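Local coordinates for dITP/XTP pyrophosphatase (Staphylococcus aureus, PDB 4BNQ), which probably hydrolyses non-canonical purine nucleoside triphosphates such as XTP, dITP and ITP to monophosphate and diphosphate, cleansing the nucleotide pool with the help of magnesium, at residues Asn61-Asp67 with Val118-Pro124; Val73-Glu79 with Leu101-Leu105; Phe131-Val135 with Ile175-Ala181. All coordinates share one frame; numbering follows the deposited sequence.

Interaction 1: residues Asn61-Asp67 with Val118-Pro124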
ATOM      1  N   ASN A  61     -15.807  -4.108  26.430  1.00 28.14           N
ATOM      2  CA  ASN A  61     -17.081  -4.049  25.723  1.00 32.67           C
ATOM      3  C   ASN A  61     -17.135  -2.847  24.774  1.00 33.79           C
ATOM      4  O   ASN A  61     -18.153  -2.156  24.681  1.00 33.36           O
ATOM      5  CB  ASN A  61     -18.257  -4.032  26.707  1.00 35.19           C
ATOM      6  CG  ASN A  61     -19.574  -4.387  26.045  1.00 34.90           C
ATOM      7  OD1 ASN A  61     -19.607  -5.006  24.981  1.00 36.71           O
ATOM      8  ND2 ASN A  61     -20.664  -3.987  26.671  1.00 36.51           N
ATOM      9  N   LYS A  62     -16.018  -2.631  24.077  1.00 33.49           N
ATOM     10  CA  LYS A  62     -15.842  -1.575  23.080  1.00 34.43           C
ATOM     11  C   LYS A  62     -15.194  -2.179  21.840  1.00 33.36           C
ATOM     12  O   LYS A  62     -14.506  -3.206  21.917  1.00 30.62           O
ATOM     13  CB  LYS A  62     -14.842  -0.508  23.575  1.00 32.89           C
ATOM     14  CG  LYS A  62     -15.265   0.405  24.697  1.00 40.44           C
ATOM     15  CD  LYS A  62     -14.365   1.670  24.679  1.00 43.53           C
ATOM     16  CE  LYS A  62     -15.074   2.881  25.313  1.00 46.66           C
ATOM     17  NZ  LYS A  62     -14.317   4.167  25.187  1.00 56.34           N
ATOM     18  N   THR A  63     -15.362  -1.504  20.710  1.00 33.53           N
ATOM     19  CA  THR A  63     -14.514  -1.735  19.551  1.00 32.77           C
ATOM     20  C   THR A  63     -13.079  -1.226  19.805  1.00 32.62           C
ATOM     21  O   THR A  63     -12.880  -0.122  20.320  1.00 28.85           O
ATOM     22  CB  THR A  63     -15.080  -1.038  18.312  1.00 36.05           C
ATOM     23  OG1 THR A  63     -16.303  -1.678  17.937  1.00 41.86           O
ATOM     24  CG2 THR A  63     -14.090  -1.126  17.149  1.00 36.00           C
ATOM     25  N   VAL A  64     -12.080  -2.046  19.476  1.00 26.66           N
ATOM     26  CA  VAL A  64     -10.683  -1.623  19.580  1.00 25.80           C
ATOM     27  C   VAL A  64      -9.882  -2.123  18.373  1.00 25.82           C
ATOM     28  O   VAL A  64     -10.362  -2.947  17.587  1.00 29.10           O
ATOM     29  CB  VAL A  64     -10.007  -2.184  20.846  1.00 27.09           C
ATOM     30  CG1 VAL A  64     -10.926  -2.067  22.057  1.00 27.37           C
ATOM     31  CG2 VAL A  64      -9.622  -3.618  20.604  1.00 21.46           C
ATOM     32  N   ILE A  65      -8.664  -1.622  18.216  1.00 21.59           N
ATOM     33  CA  ILE A  65      -7.748  -2.226  17.261  1.00 25.40           C
ATOM     34  C   ILE A  65      -6.453  -2.657  17.937  1.00 23.81           C
ATOM     35  O   ILE A  65      -6.021  -2.080  18.929  1.00 23.77           O
ATOM     36  CB  ILE A  65      -7.399  -1.296  16.086  1.00 25.29           C
ATOM     37  CG1 ILE A  65      -6.649  -0.058  16.578  1.00 24.14           C
ATOM     38  CG2 ILE A  65      -8.650  -0.906  15.327  1.00 26.33           C
ATOM     39  CD1 ILE A  65      -6.141   0.845  15.434  1.00 23.89           C
ATOM     40  N   ALA A  66      -5.812  -3.658  17.366  1.00 22.94           N
ATOM     41  CA  ALA A  66      -4.500  -4.037  17.830  1.00 24.77           C
ATOM     42  C   ALA A  66      -3.579  -4.149  16.628  1.00 29.64           C
ATOM     43  O   ALA A  66      -4.032  -4.106  15.477  1.00 29.30           O
ATOM     44  CB  ALA A  66      -4.552  -5.335  18.600  1.00 22.41           C
ATOM     45  N   ASP A  67      -2.289  -4.283  16.912  1.00 22.44           N
ATOM     46  CA  ASP A  67      -1.257  -4.218  15.907  1.00 25.39           C
ATOM     47  C   ASP A  67      -0.211  -5.281  16.244  1.00 28.24           C
ATOM     48  O   ASP A  67       0.273  -5.356  17.381  1.00 28.22           O
ATOM     49  CB  ASP A  67      -0.644  -2.813  15.943  1.00 27.75           C
ATOM     50  CG  ASP A  67       0.597  -2.662  15.050  1.00 27.84           C
ATOM     51  OD1 ASP A  67       1.531  -3.493  15.109  1.00 28.68           O
ATOM     52  OD2 ASP A  67       0.651  -1.678  14.294  1.00 26.03           O
ATOM     53  N   VAL A 118       0.161  -5.986  10.610  1.00 27.23           N
ATOM     54  CA  VAL A 118      -1.219  -6.447  10.580  1.00 27.94           C
ATOM     55  C   VAL A 118      -2.038  -5.771  11.674  1.00 24.90           C
ATOM     56  O   VAL A 118      -1.700  -5.854  12.846  1.00 24.27           O
ATOM     57  CB  VAL A 118      -1.336  -7.956  10.758  1.00 25.30           C
ATOM     58  CG1 VAL A 118      -2.811  -8.348  10.843  1.00 25.33           C
ATOM     59  CG2 VAL A 118      -0.646  -8.680   9.604  1.00 27.71           C
ATOM     60  N   ILE A 119      -3.110  -5.095  11.268  1.00 28.34           N
ATOM     61  CA  ILE A 119      -4.034  -4.420  12.178  1.00 24.95           C
ATOM     62  C   ILE A 119      -5.290  -5.278  12.285  1.00 28.72           C
ATOM     63  O   ILE A 119      -5.869  -5.630  11.262  1.00 32.54           O
ATOM     64  CB  ILE A 119      -4.449  -3.055  11.600  1.00 28.20           C
ATOM     65  CG1 ILE A 119      -3.237  -2.126  11.475  1.00 29.82           C
ATOM     66  CG2 ILE A 119      -5.518  -2.376  12.458  1.00 23.97           C
ATOM     67  CD1 ILE A 119      -2.647  -1.659  12.805  1.00 24.80           C
ATOM     68  N   SER A 120      -5.724  -5.631  13.492  1.00 26.25           N
ATOM     69  CA  SER A 120      -7.029  -6.279  13.616  1.00 26.82           C
ATOM     70  C   SER A 120      -8.032  -5.412  14.376  1.00 27.27           C
ATOM     71  O   SER A 120      -7.692  -4.807  15.396  1.00 31.01           O
ATOM     72  CB  SER A 120      -6.917  -7.655  14.267  1.00 26.48           C
ATOM     73  OG  SER A 120      -6.610  -7.526  15.630  1.00 31.49           O
ATOM     74  N   MET A 121      -9.264  -5.357  13.882  1.00 25.47           N
ATOM     75  CA  MET A 121     -10.327  -4.622  14.564  1.00 27.65           C
ATOM     76  C   MET A 121     -11.309  -5.606  15.195  1.00 30.41           C
ATOM     77  O   MET A 121     -11.748  -6.561  14.556  1.00 29.14           O
ATOM     78  CB  MET A 121     -11.057  -3.700  13.583  1.00 29.45           C
ATOM     79  CG  MET A 121     -12.208  -2.903  14.197  1.00 29.84           C
ATOM     80  SD  MET A 121     -12.915  -1.665  13.049  1.00 19.09           S
ATOM     81  CE  MET A 121     -12.326  -0.246  13.913  1.00 27.27           C
ATOM     82  N   SER A 122     -11.641  -5.381  16.458  1.00 28.26           N
ATOM     83  CA  SER A 122     -12.569  -6.257  17.142  1.00 28.46           C
ATOM     84  C   SER A 122     -13.532  -5.437  17.956  1.00 31.54           C
ATOM     85  O   SER A 122     -13.215  -4.318  18.376  1.00 31.66           O
ATOM     86  CB  SER A 122     -11.822  -7.228  18.048  1.00 26.54           C
ATOM     87  OG  SER A 122     -10.889  -7.961  17.284  1.00 27.35           O
ATOM     88  N   GLY A 123     -14.708  -6.002  18.179  1.00 31.68           N
ATOM     89  CA  GLY A 123     -15.779  -5.286  18.835  1.00 30.37           C
ATOM     90  C   GLY A 123     -16.933  -6.213  19.149  1.00 33.73           C
ATOM     91  O   GLY A 123     -17.012  -7.335  18.628  1.00 32.76           O
ATOM     92  N   PRO A 124     -17.841  -5.746  20.011  1.00 37.50           N
ATOM     93  CA  PRO A 124     -18.985  -6.545  20.472  1.00 40.70           C
ATOM     94  C   PRO A 124     -20.057  -6.755  19.406  1.00 38.04           C
ATOM     95  O   PRO A 124     -20.923  -7.589  19.607  1.00 42.79           O
ATOM     96  CB  PRO A 124     -19.541  -5.733  21.655  1.00 35.42           C
ATOM     97  CG  PRO A 124     -19.027  -4.343  21.455  1.00 41.37           C
ATOM     98  CD  PRO A 124     -17.734  -4.449  20.701  1.00 36.11           C
TER
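Ile65 and Met121 face each other as a non-hydrogen-bonded pair in the antiparallel sheet of this Ham1-family enzyme, where the strands containing 64-67 and 118-123 run side by side. Their side chains slant across one another: the Met121 chain leaves extended, CG anti to the backbone N (chi1 179°), then bends at the sulfur, and CE lies 4.0 Å from Ile65 CG2. The same methyl meets Thr63 CG2 at 3.8 Å, so a flexible thioether bridges two branched residues of the facing strand. Ile65 and Met121 share their face with Asp67 and Ile119, and on it helix 177-191 packs against Met121 and Ile119. The other face carries Val64, which packs on Val5, and Ala66, Ser120 and Ser122; these last three are small, as suits the closeness of helix 45-60, and both serine hydroxyls bond to Ser53 of that helix. Four backbone bonds join the hydrogen-bonded pairs Val64-Ser122 and Ala66-Ser120, the shortest from Val64 N to Ser122 O at 2.8 Å. Ahead of the strand, Asn61, the first residue to leave the preceding helix, has positive phi, and its OD1 rests 3.4 Å from Pro124 CB. At the far end Asp67 is buried, its carboxylate gripped by Lys13, Ser69 and Arg178, predicted substrate-binding residues. Ile119 CD1 of the facing strand slants across it, 3.6 Å from Asp67 OD2.

Interaction 2: residues Val73-Glu79 with Leu101-Leu105; sequences VFALNGE and LLNKL
Val73, Ala75, Leu76 and Glu79 meet the last turn of helix 94-104 from a tight loop between strands 64-73 and 79-80. The loop opens with a short 3-10 segment at Phe74-Ala75 and closes with a type I' turn from Leu76 to Glu79, in which Asn77 and Gly78 both have positive phi; glycine is well suited there, since a side chain would press on the preceding carbonyl. Val73 O holds the loop together by accepting from Leu76 N and Gly78 N, which arrive from opposite faces of its plane, while Val73 N bonds to Glu79 O at 2.7 Å. Across from it, Leu105 is the first residue to leave the helix. The two backbones stay well apart, Ala75 and Leu105 CA atoms 8.0 Å from each other, and side chains fill the interval.

Branched aliphatic side chains are long enough to bridge this distance. Leu101, with CG anti to the backbone N (chi1 -178°), brings CD1 against Leu76 CD1 at 3.5 Å and Val73 CG2 at 4.0 Å. The other Val73 branch, CG1, points end-on at Leu105 and lies 4.0 Å from CD1. Leu105 CD2 also touches Ala75 CB, whose small size lets the 3-10 turn come near. At the exposed border, the bent Lys104 chain crosses Glu79 at about a right angle and forms a salt bridge whose hydrogen bond, Lys104 NZ to Glu79 OE1 at 3.3 Å, is weak. Leu101 also comes near Tyr151, a predicted substrate-binding residue. The arrangement is a beta-hairpin loop docked by an apolar cluster onto a helix C-terminus, joining the hairpin of strands 64-73 and 79-80 to helix 94-104.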
ATOM      1  N   VAL A  73      13.716 -10.529   7.115  1.00 30.39           N
ATOM      2  CA  VAL A  73      14.926 -10.301   6.321  1.00 32.40           C
ATOM      3  C   VAL A  73      15.179 -11.445   5.340  1.00 31.71           C
ATOM      4  O   VAL A  73      15.388 -12.582   5.759  1.00 39.51           O
ATOM      5  CB  VAL A  73      16.170 -10.164   7.218  1.00 36.99           C
ATOM      6  CG1 VAL A  73      17.415  -9.914   6.358  1.00 33.88           C
ATOM      7  CG2 VAL A  73      15.969  -9.054   8.244  1.00 31.81           C
ATOM      8  N   PHE A  74      15.170 -11.142   4.051  1.00 33.57           N
ATOM      9  CA  PHE A  74      15.331 -12.158   3.012  1.00 40.99           C
ATOM     10  C   PHE A  74      16.454 -13.161   3.333  1.00 39.84           C
ATOM     11  O   PHE A  74      16.202 -14.356   3.506  1.00 41.74           O
ATOM     12  CB  PHE A  74      15.563 -11.484   1.647  1.00 41.80           C
ATOM     13  CG  PHE A  74      15.560 -12.448   0.474  1.00 52.31           C
ATOM     14  CD1 PHE A  74      16.617 -13.337   0.270  1.00 51.41           C
ATOM     15  CD2 PHE A  74      14.508 -12.456  -0.431  1.00 52.30           C
ATOM     16  CE1 PHE A  74      16.611 -14.224  -0.797  1.00 47.97           C
ATOM     17  CE2 PHE A  74      14.504 -13.338  -1.502  1.00 52.41           C
ATOM     18  CZ  PHE A  74      15.561 -14.222  -1.681  1.00 53.02           C
ATOM     19  N   ALA A  75      17.679 -12.666   3.453  1.00 36.94           N
ATOM     20  CA  ALA A  75      18.831 -13.536   3.714  1.00 38.51           C
ATOM     21  C   ALA A  75      18.693 -14.440   4.944  1.00 40.90           C
ATOM     22  O   ALA A  75      19.459 -15.383   5.095  1.00 43.03           O
ATOM     23  CB  ALA A  75      20.119 -12.722   3.796  1.00 32.87           C
ATOM     24  N   LEU A  76      17.735 -14.163   5.823  1.00 38.48           N
ATOM     25  CA  LEU A  76      17.543 -15.017   6.988  1.00 34.65           C
ATOM     26  C   LEU A  76      16.237 -15.775   6.875  1.00 38.09           C
ATOM     27  O   LEU A  76      15.658 -16.157   7.890  1.00 39.23           O
ATOM     28  CB  LEU A  76      17.544 -14.189   8.268  1.00 36.46           C
ATOM     29  CG  LEU A  76      18.694 -13.194   8.443  1.00 35.27           C
ATOM     30  CD1 LEU A  76      18.550 -12.466   9.766  1.00 35.15           C
ATOM     31  CD2 LEU A  76      20.043 -13.897   8.372  1.00 39.34           C
ATOM     32  N   ASN A  77      15.800 -15.993   5.632  1.00 41.85           N
ATOM     33  CA  ASN A  77      14.466 -16.526   5.307  1.00 47.07           C
ATOM     34  C   ASN A  77      13.328 -16.106   6.266  1.00 46.58           C
ATOM     35  O   ASN A  77      12.589 -16.945   6.793  1.00 42.98           O
ATOM     36  CB  ASN A  77      14.490 -18.048   5.033  1.00 48.12           C
ATOM     37  CG  ASN A  77      14.862 -18.867   6.255  1.00 55.23           C
ATOM     38  OD1 ASN A  77      13.991 -19.384   6.958  1.00 60.07           O
ATOM     39  ND2 ASN A  77      16.163 -19.007   6.504  1.00 59.97           N
ATOM     40  N   GLY A  78      13.194 -14.795   6.474  1.00 39.37           N
ATOM     41  CA  GLY A  78      12.061 -14.253   7.197  1.00 38.22           C
ATOM     42  C   GLY A  78      12.300 -13.953   8.663  1.00 36.75           C
ATOM     43  O   GLY A  78      11.381 -13.518   9.357  1.00 39.51           O
ATOM     44  N   GLU A  79      13.505 -14.182   9.165  1.00 34.67           N
ATOM     45  CA  GLU A  79      13.778 -13.747  10.535  1.00 38.63           C
ATOM     46  C   GLU A  79      13.874 -12.234  10.511  1.00 33.38           C
ATOM     47  O   GLU A  79      14.228 -11.657   9.488  1.00 31.68           O
ATOM     48  CB  GLU A  79      15.104 -14.294  11.056  1.00 36.63           C
ATOM     49  CG  GLU A  79      15.132 -15.748  11.466  1.00 44.83           C
ATOM     50  CD  GLU A  79      16.534 -16.164  11.911  1.00 50.10           C
ATOM     51  OE1 GLU A  79      17.355 -16.589  11.052  1.00 47.87           O
ATOM     52  OE2 GLU A  79      16.822 -16.026  13.120  1.00 52.26           O
ATOM     53  N   LEU A 101      20.487  -8.774  15.108  1.00 35.73           N
ATOM     54  CA  LEU A 101      20.213  -8.788  13.676  1.00 33.12           C
ATOM     55  C   LEU A 101      21.425  -8.339  12.868  1.00 31.94           C
ATOM     56  O   LEU A 101      21.782  -8.981  11.892  1.00 30.29           O
ATOM     57  CB  LEU A 101      19.007  -7.918  13.353  1.00 28.58           C
ATOM     58  CG  LEU A 101      18.630  -7.928  11.873  1.00 30.85           C
ATOM     59  CD1 LEU A 101      18.471  -9.343  11.381  1.00 33.70           C
ATOM     60  CD2 LEU A 101      17.328  -7.197  11.706  1.00 38.70           C
ATOM     61  N   LEU A 102      22.071  -7.251  13.278  1.00 29.14           N
ATOM     62  CA  LEU A 102      23.267  -6.808  12.566  1.00 33.77           C
ATOM     63  C   LEU A 102      24.382  -7.869  12.569  1.00 36.90           C
ATOM     64  O   LEU A 102      24.966  -8.157  11.516  1.00 34.98           O
ATOM     65  CB  LEU A 102      23.769  -5.468  13.108  1.00 32.59           C
ATOM     66  CG  LEU A 102      22.900  -4.276  12.716  1.00 31.92           C
ATOM     67  CD1 LEU A 102      23.419  -2.989  13.342  1.00 29.62           C
ATOM     68  CD2 LEU A 102      22.885  -4.165  11.203  1.00 31.25           C
ATOM     69  N   ASN A 103      24.665  -8.450  13.738  1.00 35.77           N
ATOM     70  CA  ASN A 103      25.698  -9.484  13.859  1.00 38.56           C
ATOM     71  C   ASN A 103      25.430 -10.648  12.932  1.00 40.11           C
ATOM     72  O   ASN A 103      26.332 -11.115  12.233  1.00 38.81           O
ATOM     73  CB  ASN A 103      25.803 -10.011  15.294  1.00 39.84           C
ATOM     74  CG  ASN A 103      26.497  -9.039  16.225  1.00 45.02           C
ATOM     75  OD1 ASN A 103      27.200  -8.135  15.775  1.00 52.17           O
ATOM     76  ND2 ASN A 103      26.315  -9.228  17.536  1.00 46.89           N
ATOM     77  N   LYS A 104      24.181 -11.101  12.917  1.00 34.35           N
ATOM     78  CA  LYS A 104      23.788 -12.205  12.050  1.00 34.35           C
ATOM     79  C   LYS A 104      23.914 -11.905  10.557  1.00 38.54           C
ATOM     80  O   LYS A 104      24.026 -12.821   9.757  1.00 33.75           O
ATOM     81  CB  LYS A 104      22.380 -12.684  12.396  1.00 31.82           C
ATOM     82  CG  LYS A 104      22.291 -13.377  13.742  1.00 39.62           C
ATOM     83  CD  LYS A 104      21.204 -14.454  13.739  1.00 43.15           C
ATOM     84  CE  LYS A 104      21.201 -15.232  12.426  1.00 40.78           C
ATOM     85  NZ  LYS A 104      20.348 -16.458  12.464  1.00 54.92           N
ATOM     86  N   LEU A 105      23.911 -10.627  10.184  1.00 41.10           N
ATOM     87  CA  LEU A 105      24.103 -10.249   8.783  1.00 39.09           C
ATOM     88  C   LEU A 105      25.522  -9.721   8.469  1.00 43.29           C
ATOM     89  O   LEU A 105      25.744  -9.074   7.436  1.00 43.44           O
ATOM     90  CB  LEU A 105      23.025  -9.241   8.359  1.00 42.06           C
ATOM     91  CG  LEU A 105      21.631  -9.825   8.105  1.00 39.79           C
ATOM     92  CD1 LEU A 105      20.575  -8.813   8.503  1.00 41.33           C
ATOM     93  CD2 LEU A 105      21.417 -10.256   6.643  1.00 26.40           C
TER

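Interaction 3: residues Phe131-Val135 with Ile175-Ala181; sequences FKGTV and ISHRRNA
Gly133 lies directly against the first turn of helix 177-191, where that helix packs against strand 126-139 of the antiparallel sheet in the Ham1 fold, running roughly antiparallel to it (146°); the axes of the short segments approach to 5.6 Å. The closeness depends on residue size. The backbone of His177 and Ala181 occupies the space beside Gly133 CA, so a residue without a side chain fits, and this CA makes a CA-H...O contact with His177 O at 3.3 Å. One turn on, Ala181 sets its single methyl 3.5 Å from Gly133 N.

Van der Waals contacts of side-chain carbons with backbone atoms continue on both sides. Val135 straddles the helix start, with CG2 near Ile175 O at 3.4 Å and CG1 near His177 N. The backbone puts His177 CB 3.7 Å from Thr134 CA, and chi1 of 53° then directs the imidazole to stack on Phe115. At the other end Phe131 CB touches Ala181 O, and its ring turns to meet Phe188 edge-to-face.

Polar contacts fix the helix. Ser176 is the N-cap, its OG accepting from Arg179 N at 2.9 Å. This turn carries His177 and Arg178, predicted to bind substrate; Arg178 points away from the strand, its guanidinium held by Asp16 as well as Asp67. Asn180 reaches the strand backbone: its ND2 donates to Thr134 O at 2.9 Å, the oxygen lying in the amide plane but the donor tilted 31° from the carbonyl plane.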
ATOM      1  N   PHE A 131      -6.220  -6.406   8.643  1.00 31.52           N
ATOM      2  CA  PHE A 131      -5.687  -5.684   7.486  1.00 29.22           C
ATOM      3  C   PHE A 131      -4.158  -5.658   7.502  1.00 30.85           C
ATOM      4  O   PHE A 131      -3.548  -5.339   8.526  1.00 30.91           O
ATOM      5  CB  PHE A 131      -6.198  -4.249   7.485  1.00 29.45           C
ATOM      6  CG  PHE A 131      -7.682  -4.131   7.665  1.00 29.81           C
ATOM      7  CD1 PHE A 131      -8.249  -4.128   8.931  1.00 28.39           C
ATOM      8  CD2 PHE A 131      -8.514  -4.017   6.571  1.00 27.76           C
ATOM      9  CE1 PHE A 131      -9.617  -4.005   9.093  1.00 28.73           C
ATOM     10  CE2 PHE A 131      -9.886  -3.902   6.738  1.00 30.49           C
ATOM     11  CZ  PHE A 131     -10.435  -3.894   7.987  1.00 28.43           C
ATOM     12  N   LYS A 132      -3.537  -5.972   6.365  1.00 29.48           N
ATOM     13  CA  LYS A 132      -2.079  -6.089   6.301  1.00 28.64           C
ATOM     14  C   LYS A 132      -1.424  -4.997   5.456  1.00 28.71           C
ATOM     15  O   LYS A 132      -1.851  -4.736   4.334  1.00 27.29           O
ATOM     16  CB  LYS A 132      -1.686  -7.469   5.766  1.00 27.77           C
ATOM     17  CG  LYS A 132      -0.201  -7.650   5.542  1.00 34.26           C
ATOM     18  CD  LYS A 132       0.247  -9.111   5.696  1.00 47.33           C
ATOM     19  CE  LYS A 132      -0.280 -10.015   4.589  1.00 53.46           C
ATOM     20  NZ  LYS A 132       0.251 -11.413   4.719  1.00 62.44           N
ATOM     21  N   GLY A 133      -0.387  -4.361   6.001  1.00 28.78           N
ATOM     22  CA  GLY A 133       0.423  -3.419   5.244  1.00 24.45           C
ATOM     23  C   GLY A 133       1.889  -3.844   5.226  1.00 29.76           C
ATOM     24  O   GLY A 133       2.361  -4.521   6.157  1.00 25.44           O
ATOM     25  N   THR A 134       2.609  -3.487   4.162  1.00 23.97           N
ATOM     26  CA  THR A 134       4.046  -3.756   4.089  1.00 26.75           C
ATOM     27  C   THR A 134       4.832  -2.588   3.482  1.00 30.93           C
ATOM     28  O   THR A 134       4.286  -1.768   2.736  1.00 30.62           O
ATOM     29  CB  THR A 134       4.367  -5.032   3.270  1.00 29.35           C
ATOM     30  OG1 THR A 134       4.100  -4.786   1.889  1.00 30.19           O
ATOM     31  CG2 THR A 134       3.540  -6.225   3.745  1.00 26.62           C
ATOM     32  N   VAL A 135       6.120  -2.521   3.798  1.00 30.69           N
ATOM     33  CA  VAL A 135       7.008  -1.605   3.101  1.00 28.20           C
ATOM     34  C   VAL A 135       8.372  -2.265   2.922  1.00 28.11           C
ATOM     35  O   VAL A 135       8.866  -2.930   3.818  1.00 30.49           O
ATOM     36  CB  VAL A 135       7.105  -0.221   3.801  1.00 28.21           C
ATOM     37  CG1 VAL A 135       7.846  -0.315   5.134  1.00 24.54           C
ATOM     38  CG2 VAL A 135       7.753   0.816   2.873  1.00 30.56           C
ATOM     39  N   ILE A 175       4.467   6.631   4.584  1.00 29.52           N
ATOM     40  CA  ILE A 175       4.982   5.478   3.847  1.00 27.92           C
ATOM     41  C   ILE A 175       5.171   4.177   4.620  1.00 30.50           C
ATOM     42  O   ILE A 175       5.537   3.171   4.027  1.00 32.13           O
ATOM     43  CB  ILE A 175       6.310   5.814   3.131  1.00 28.87           C
ATOM     44  CG1 ILE A 175       7.371   6.244   4.141  1.00 28.07           C
ATOM     45  CG2 ILE A 175       6.097   6.890   2.051  1.00 30.34           C
ATOM     46  CD1 ILE A 175       8.375   5.164   4.432  1.00 33.53           C
ATOM     47  N   SER A 176       4.924   4.177   5.922  1.00 23.61           N
ATOM     48  CA  SER A 176       5.226   2.987   6.703  1.00 25.26           C
ATOM     49  C   SER A 176       4.253   1.859   6.387  1.00 25.60           C
ATOM     50  O   SER A 176       3.173   2.084   5.839  1.00 25.63           O
ATOM     51  CB  SER A 176       5.186   3.289   8.202  1.00 23.81           C
ATOM     52  OG  SER A 176       3.835   3.425   8.642  1.00 25.70           O
ATOM     53  N   HIS A 177       4.661   0.646   6.739  1.00 23.60           N
ATOM     54  CA  HIS A 177       3.823  -0.544   6.686  1.00 26.55           C
ATOM     55  C   HIS A 177       2.528  -0.368   7.494  1.00 25.99           C
ATOM     56  O   HIS A 177       1.469  -0.887   7.124  1.00 25.32           O
ATOM     57  CB  HIS A 177       4.623  -1.751   7.199  1.00 22.50           C
ATOM     58  CG  HIS A 177       5.253  -1.545   8.542  1.00 24.62           C
ATOM     59  ND1 HIS A 177       6.120  -0.483   8.800  1.00 26.84           N
ATOM     60  CD2 HIS A 177       5.162  -2.233   9.684  1.00 24.92           C
ATOM     61  CE1 HIS A 177       6.511  -0.553  10.052  1.00 25.45           C
ATOM     62  NE2 HIS A 177       5.963  -1.606  10.620  1.00 26.23           N
ATOM     63  N   ARG A 178       2.627   0.369   8.591  1.00 22.31           N
ATOM     64  CA  ARG A 178       1.481   0.635   9.443  1.00 23.92           C
ATOM     65  C   ARG A 178       0.549   1.644   8.758  1.00 25.46           C
ATOM     66  O   ARG A 178      -0.659   1.517   8.844  1.00 26.29           O
ATOM     67  CB  ARG A 178       1.954   1.151  10.798  1.00 20.23           C
ATOM     68  CG  ARG A 178       0.870   1.336  11.853  1.00 25.29           C
ATOM     69  CD  ARG A 178       1.417   1.063  13.276  1.00 25.84           C
ATOM     70  NE  ARG A 178       2.836   1.335  13.367  1.00 31.64           N
ATOM     71  CZ  ARG A 178       3.773   0.440  13.647  1.00 27.13           C
ATOM     72  NH1 ARG A 178       3.467  -0.826  13.923  1.00 28.54           N
ATOM     73  NH2 ARG A 178       5.035   0.831  13.650  1.00 29.53           N
ATOM     74  N   ARG A 179       1.107   2.637   8.073  1.00 24.89           N
ATOM     75  CA  ARG A 179       0.276   3.539   7.282  1.00 24.33           C
ATOM     76  C   ARG A 179      -0.492   2.750   6.235  1.00 25.65           C
ATOM     77  O   ARG A 179      -1.677   2.995   6.017  1.00 27.15           O
ATOM     78  CB  ARG A 179       1.111   4.624   6.604  1.00 25.26           C
ATOM     79  CG  ARG A 179       0.328   5.435   5.579  1.00 30.21           C
ATOM     80  CD  ARG A 179      -0.834   6.175   6.231  1.00 30.74           C
ATOM     81  NE  ARG A 179      -1.757   6.734   5.250  1.00 38.46           N
ATOM     82  CZ  ARG A 179      -1.803   8.017   4.920  1.00 41.01           C
ATOM     83  NH1 ARG A 179      -0.974   8.876   5.497  1.00 41.51           N
ATOM     84  NH2 ARG A 179      -2.676   8.439   4.014  1.00 42.61           N
ATOM     85  N   ASN A 180       0.171   1.790   5.601  1.00 23.78           N
ATOM     86  CA  ASN A 180      -0.476   1.027   4.534  1.00 26.73           C
ATOM     87  C   ASN A 180      -1.601   0.141   5.047  1.00 28.19           C
ATOM     88  O   ASN A 180      -2.626   0.016   4.393  1.00 29.50           O
ATOM     89  CB  ASN A 180       0.537   0.181   3.750  1.00 26.78           C
ATOM     90  CG  ASN A 180       1.370   1.014   2.812  1.00 27.96           C
ATOM     91  OD1 ASN A 180       0.967   2.106   2.421  1.00 30.46           O
ATOM     92  ND2 ASN A 180       2.544   0.513   2.452  1.00 28.93           N
ATOM     93  N   ALA A 181      -1.402  -0.477   6.209  1.00 25.58           N
ATOM     94  CA  ALA A 181      -2.440  -1.288   6.822  1.00 23.95           C
ATOM     95  C   ALA A 181      -3.634  -0.438   7.207  1.00 23.88           C
ATOM     96  O   ALA A 181      -4.777  -0.853   7.042  1.00 25.27           O
ATOM     97  CB  ALA A 181      -1.906  -1.975   8.053  1.00 24.73           C
TER

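Interactions 1 and 3 are buried and share one sheet, since strands 112-123 and 126-139 are neighbours in it. They touch directly: Ile119 O and Phe131 N make a probable hydrogen bond, Ile119 CG1 packs on Ala181 CB, and a charge pair ties the two beside the predicted substrate site. Interaction 2 is partly buried and touches neither; its centre lies about 31 Å from that of interaction 1, across the centre of the chain, at the far end of strand 64-73. The chemistry follows place: backbone bonding between strands in interaction 1, close helix-on-sheet fitting in interaction 3, and an aliphatic cluster with a salt bridge at its exposed border in interaction 2.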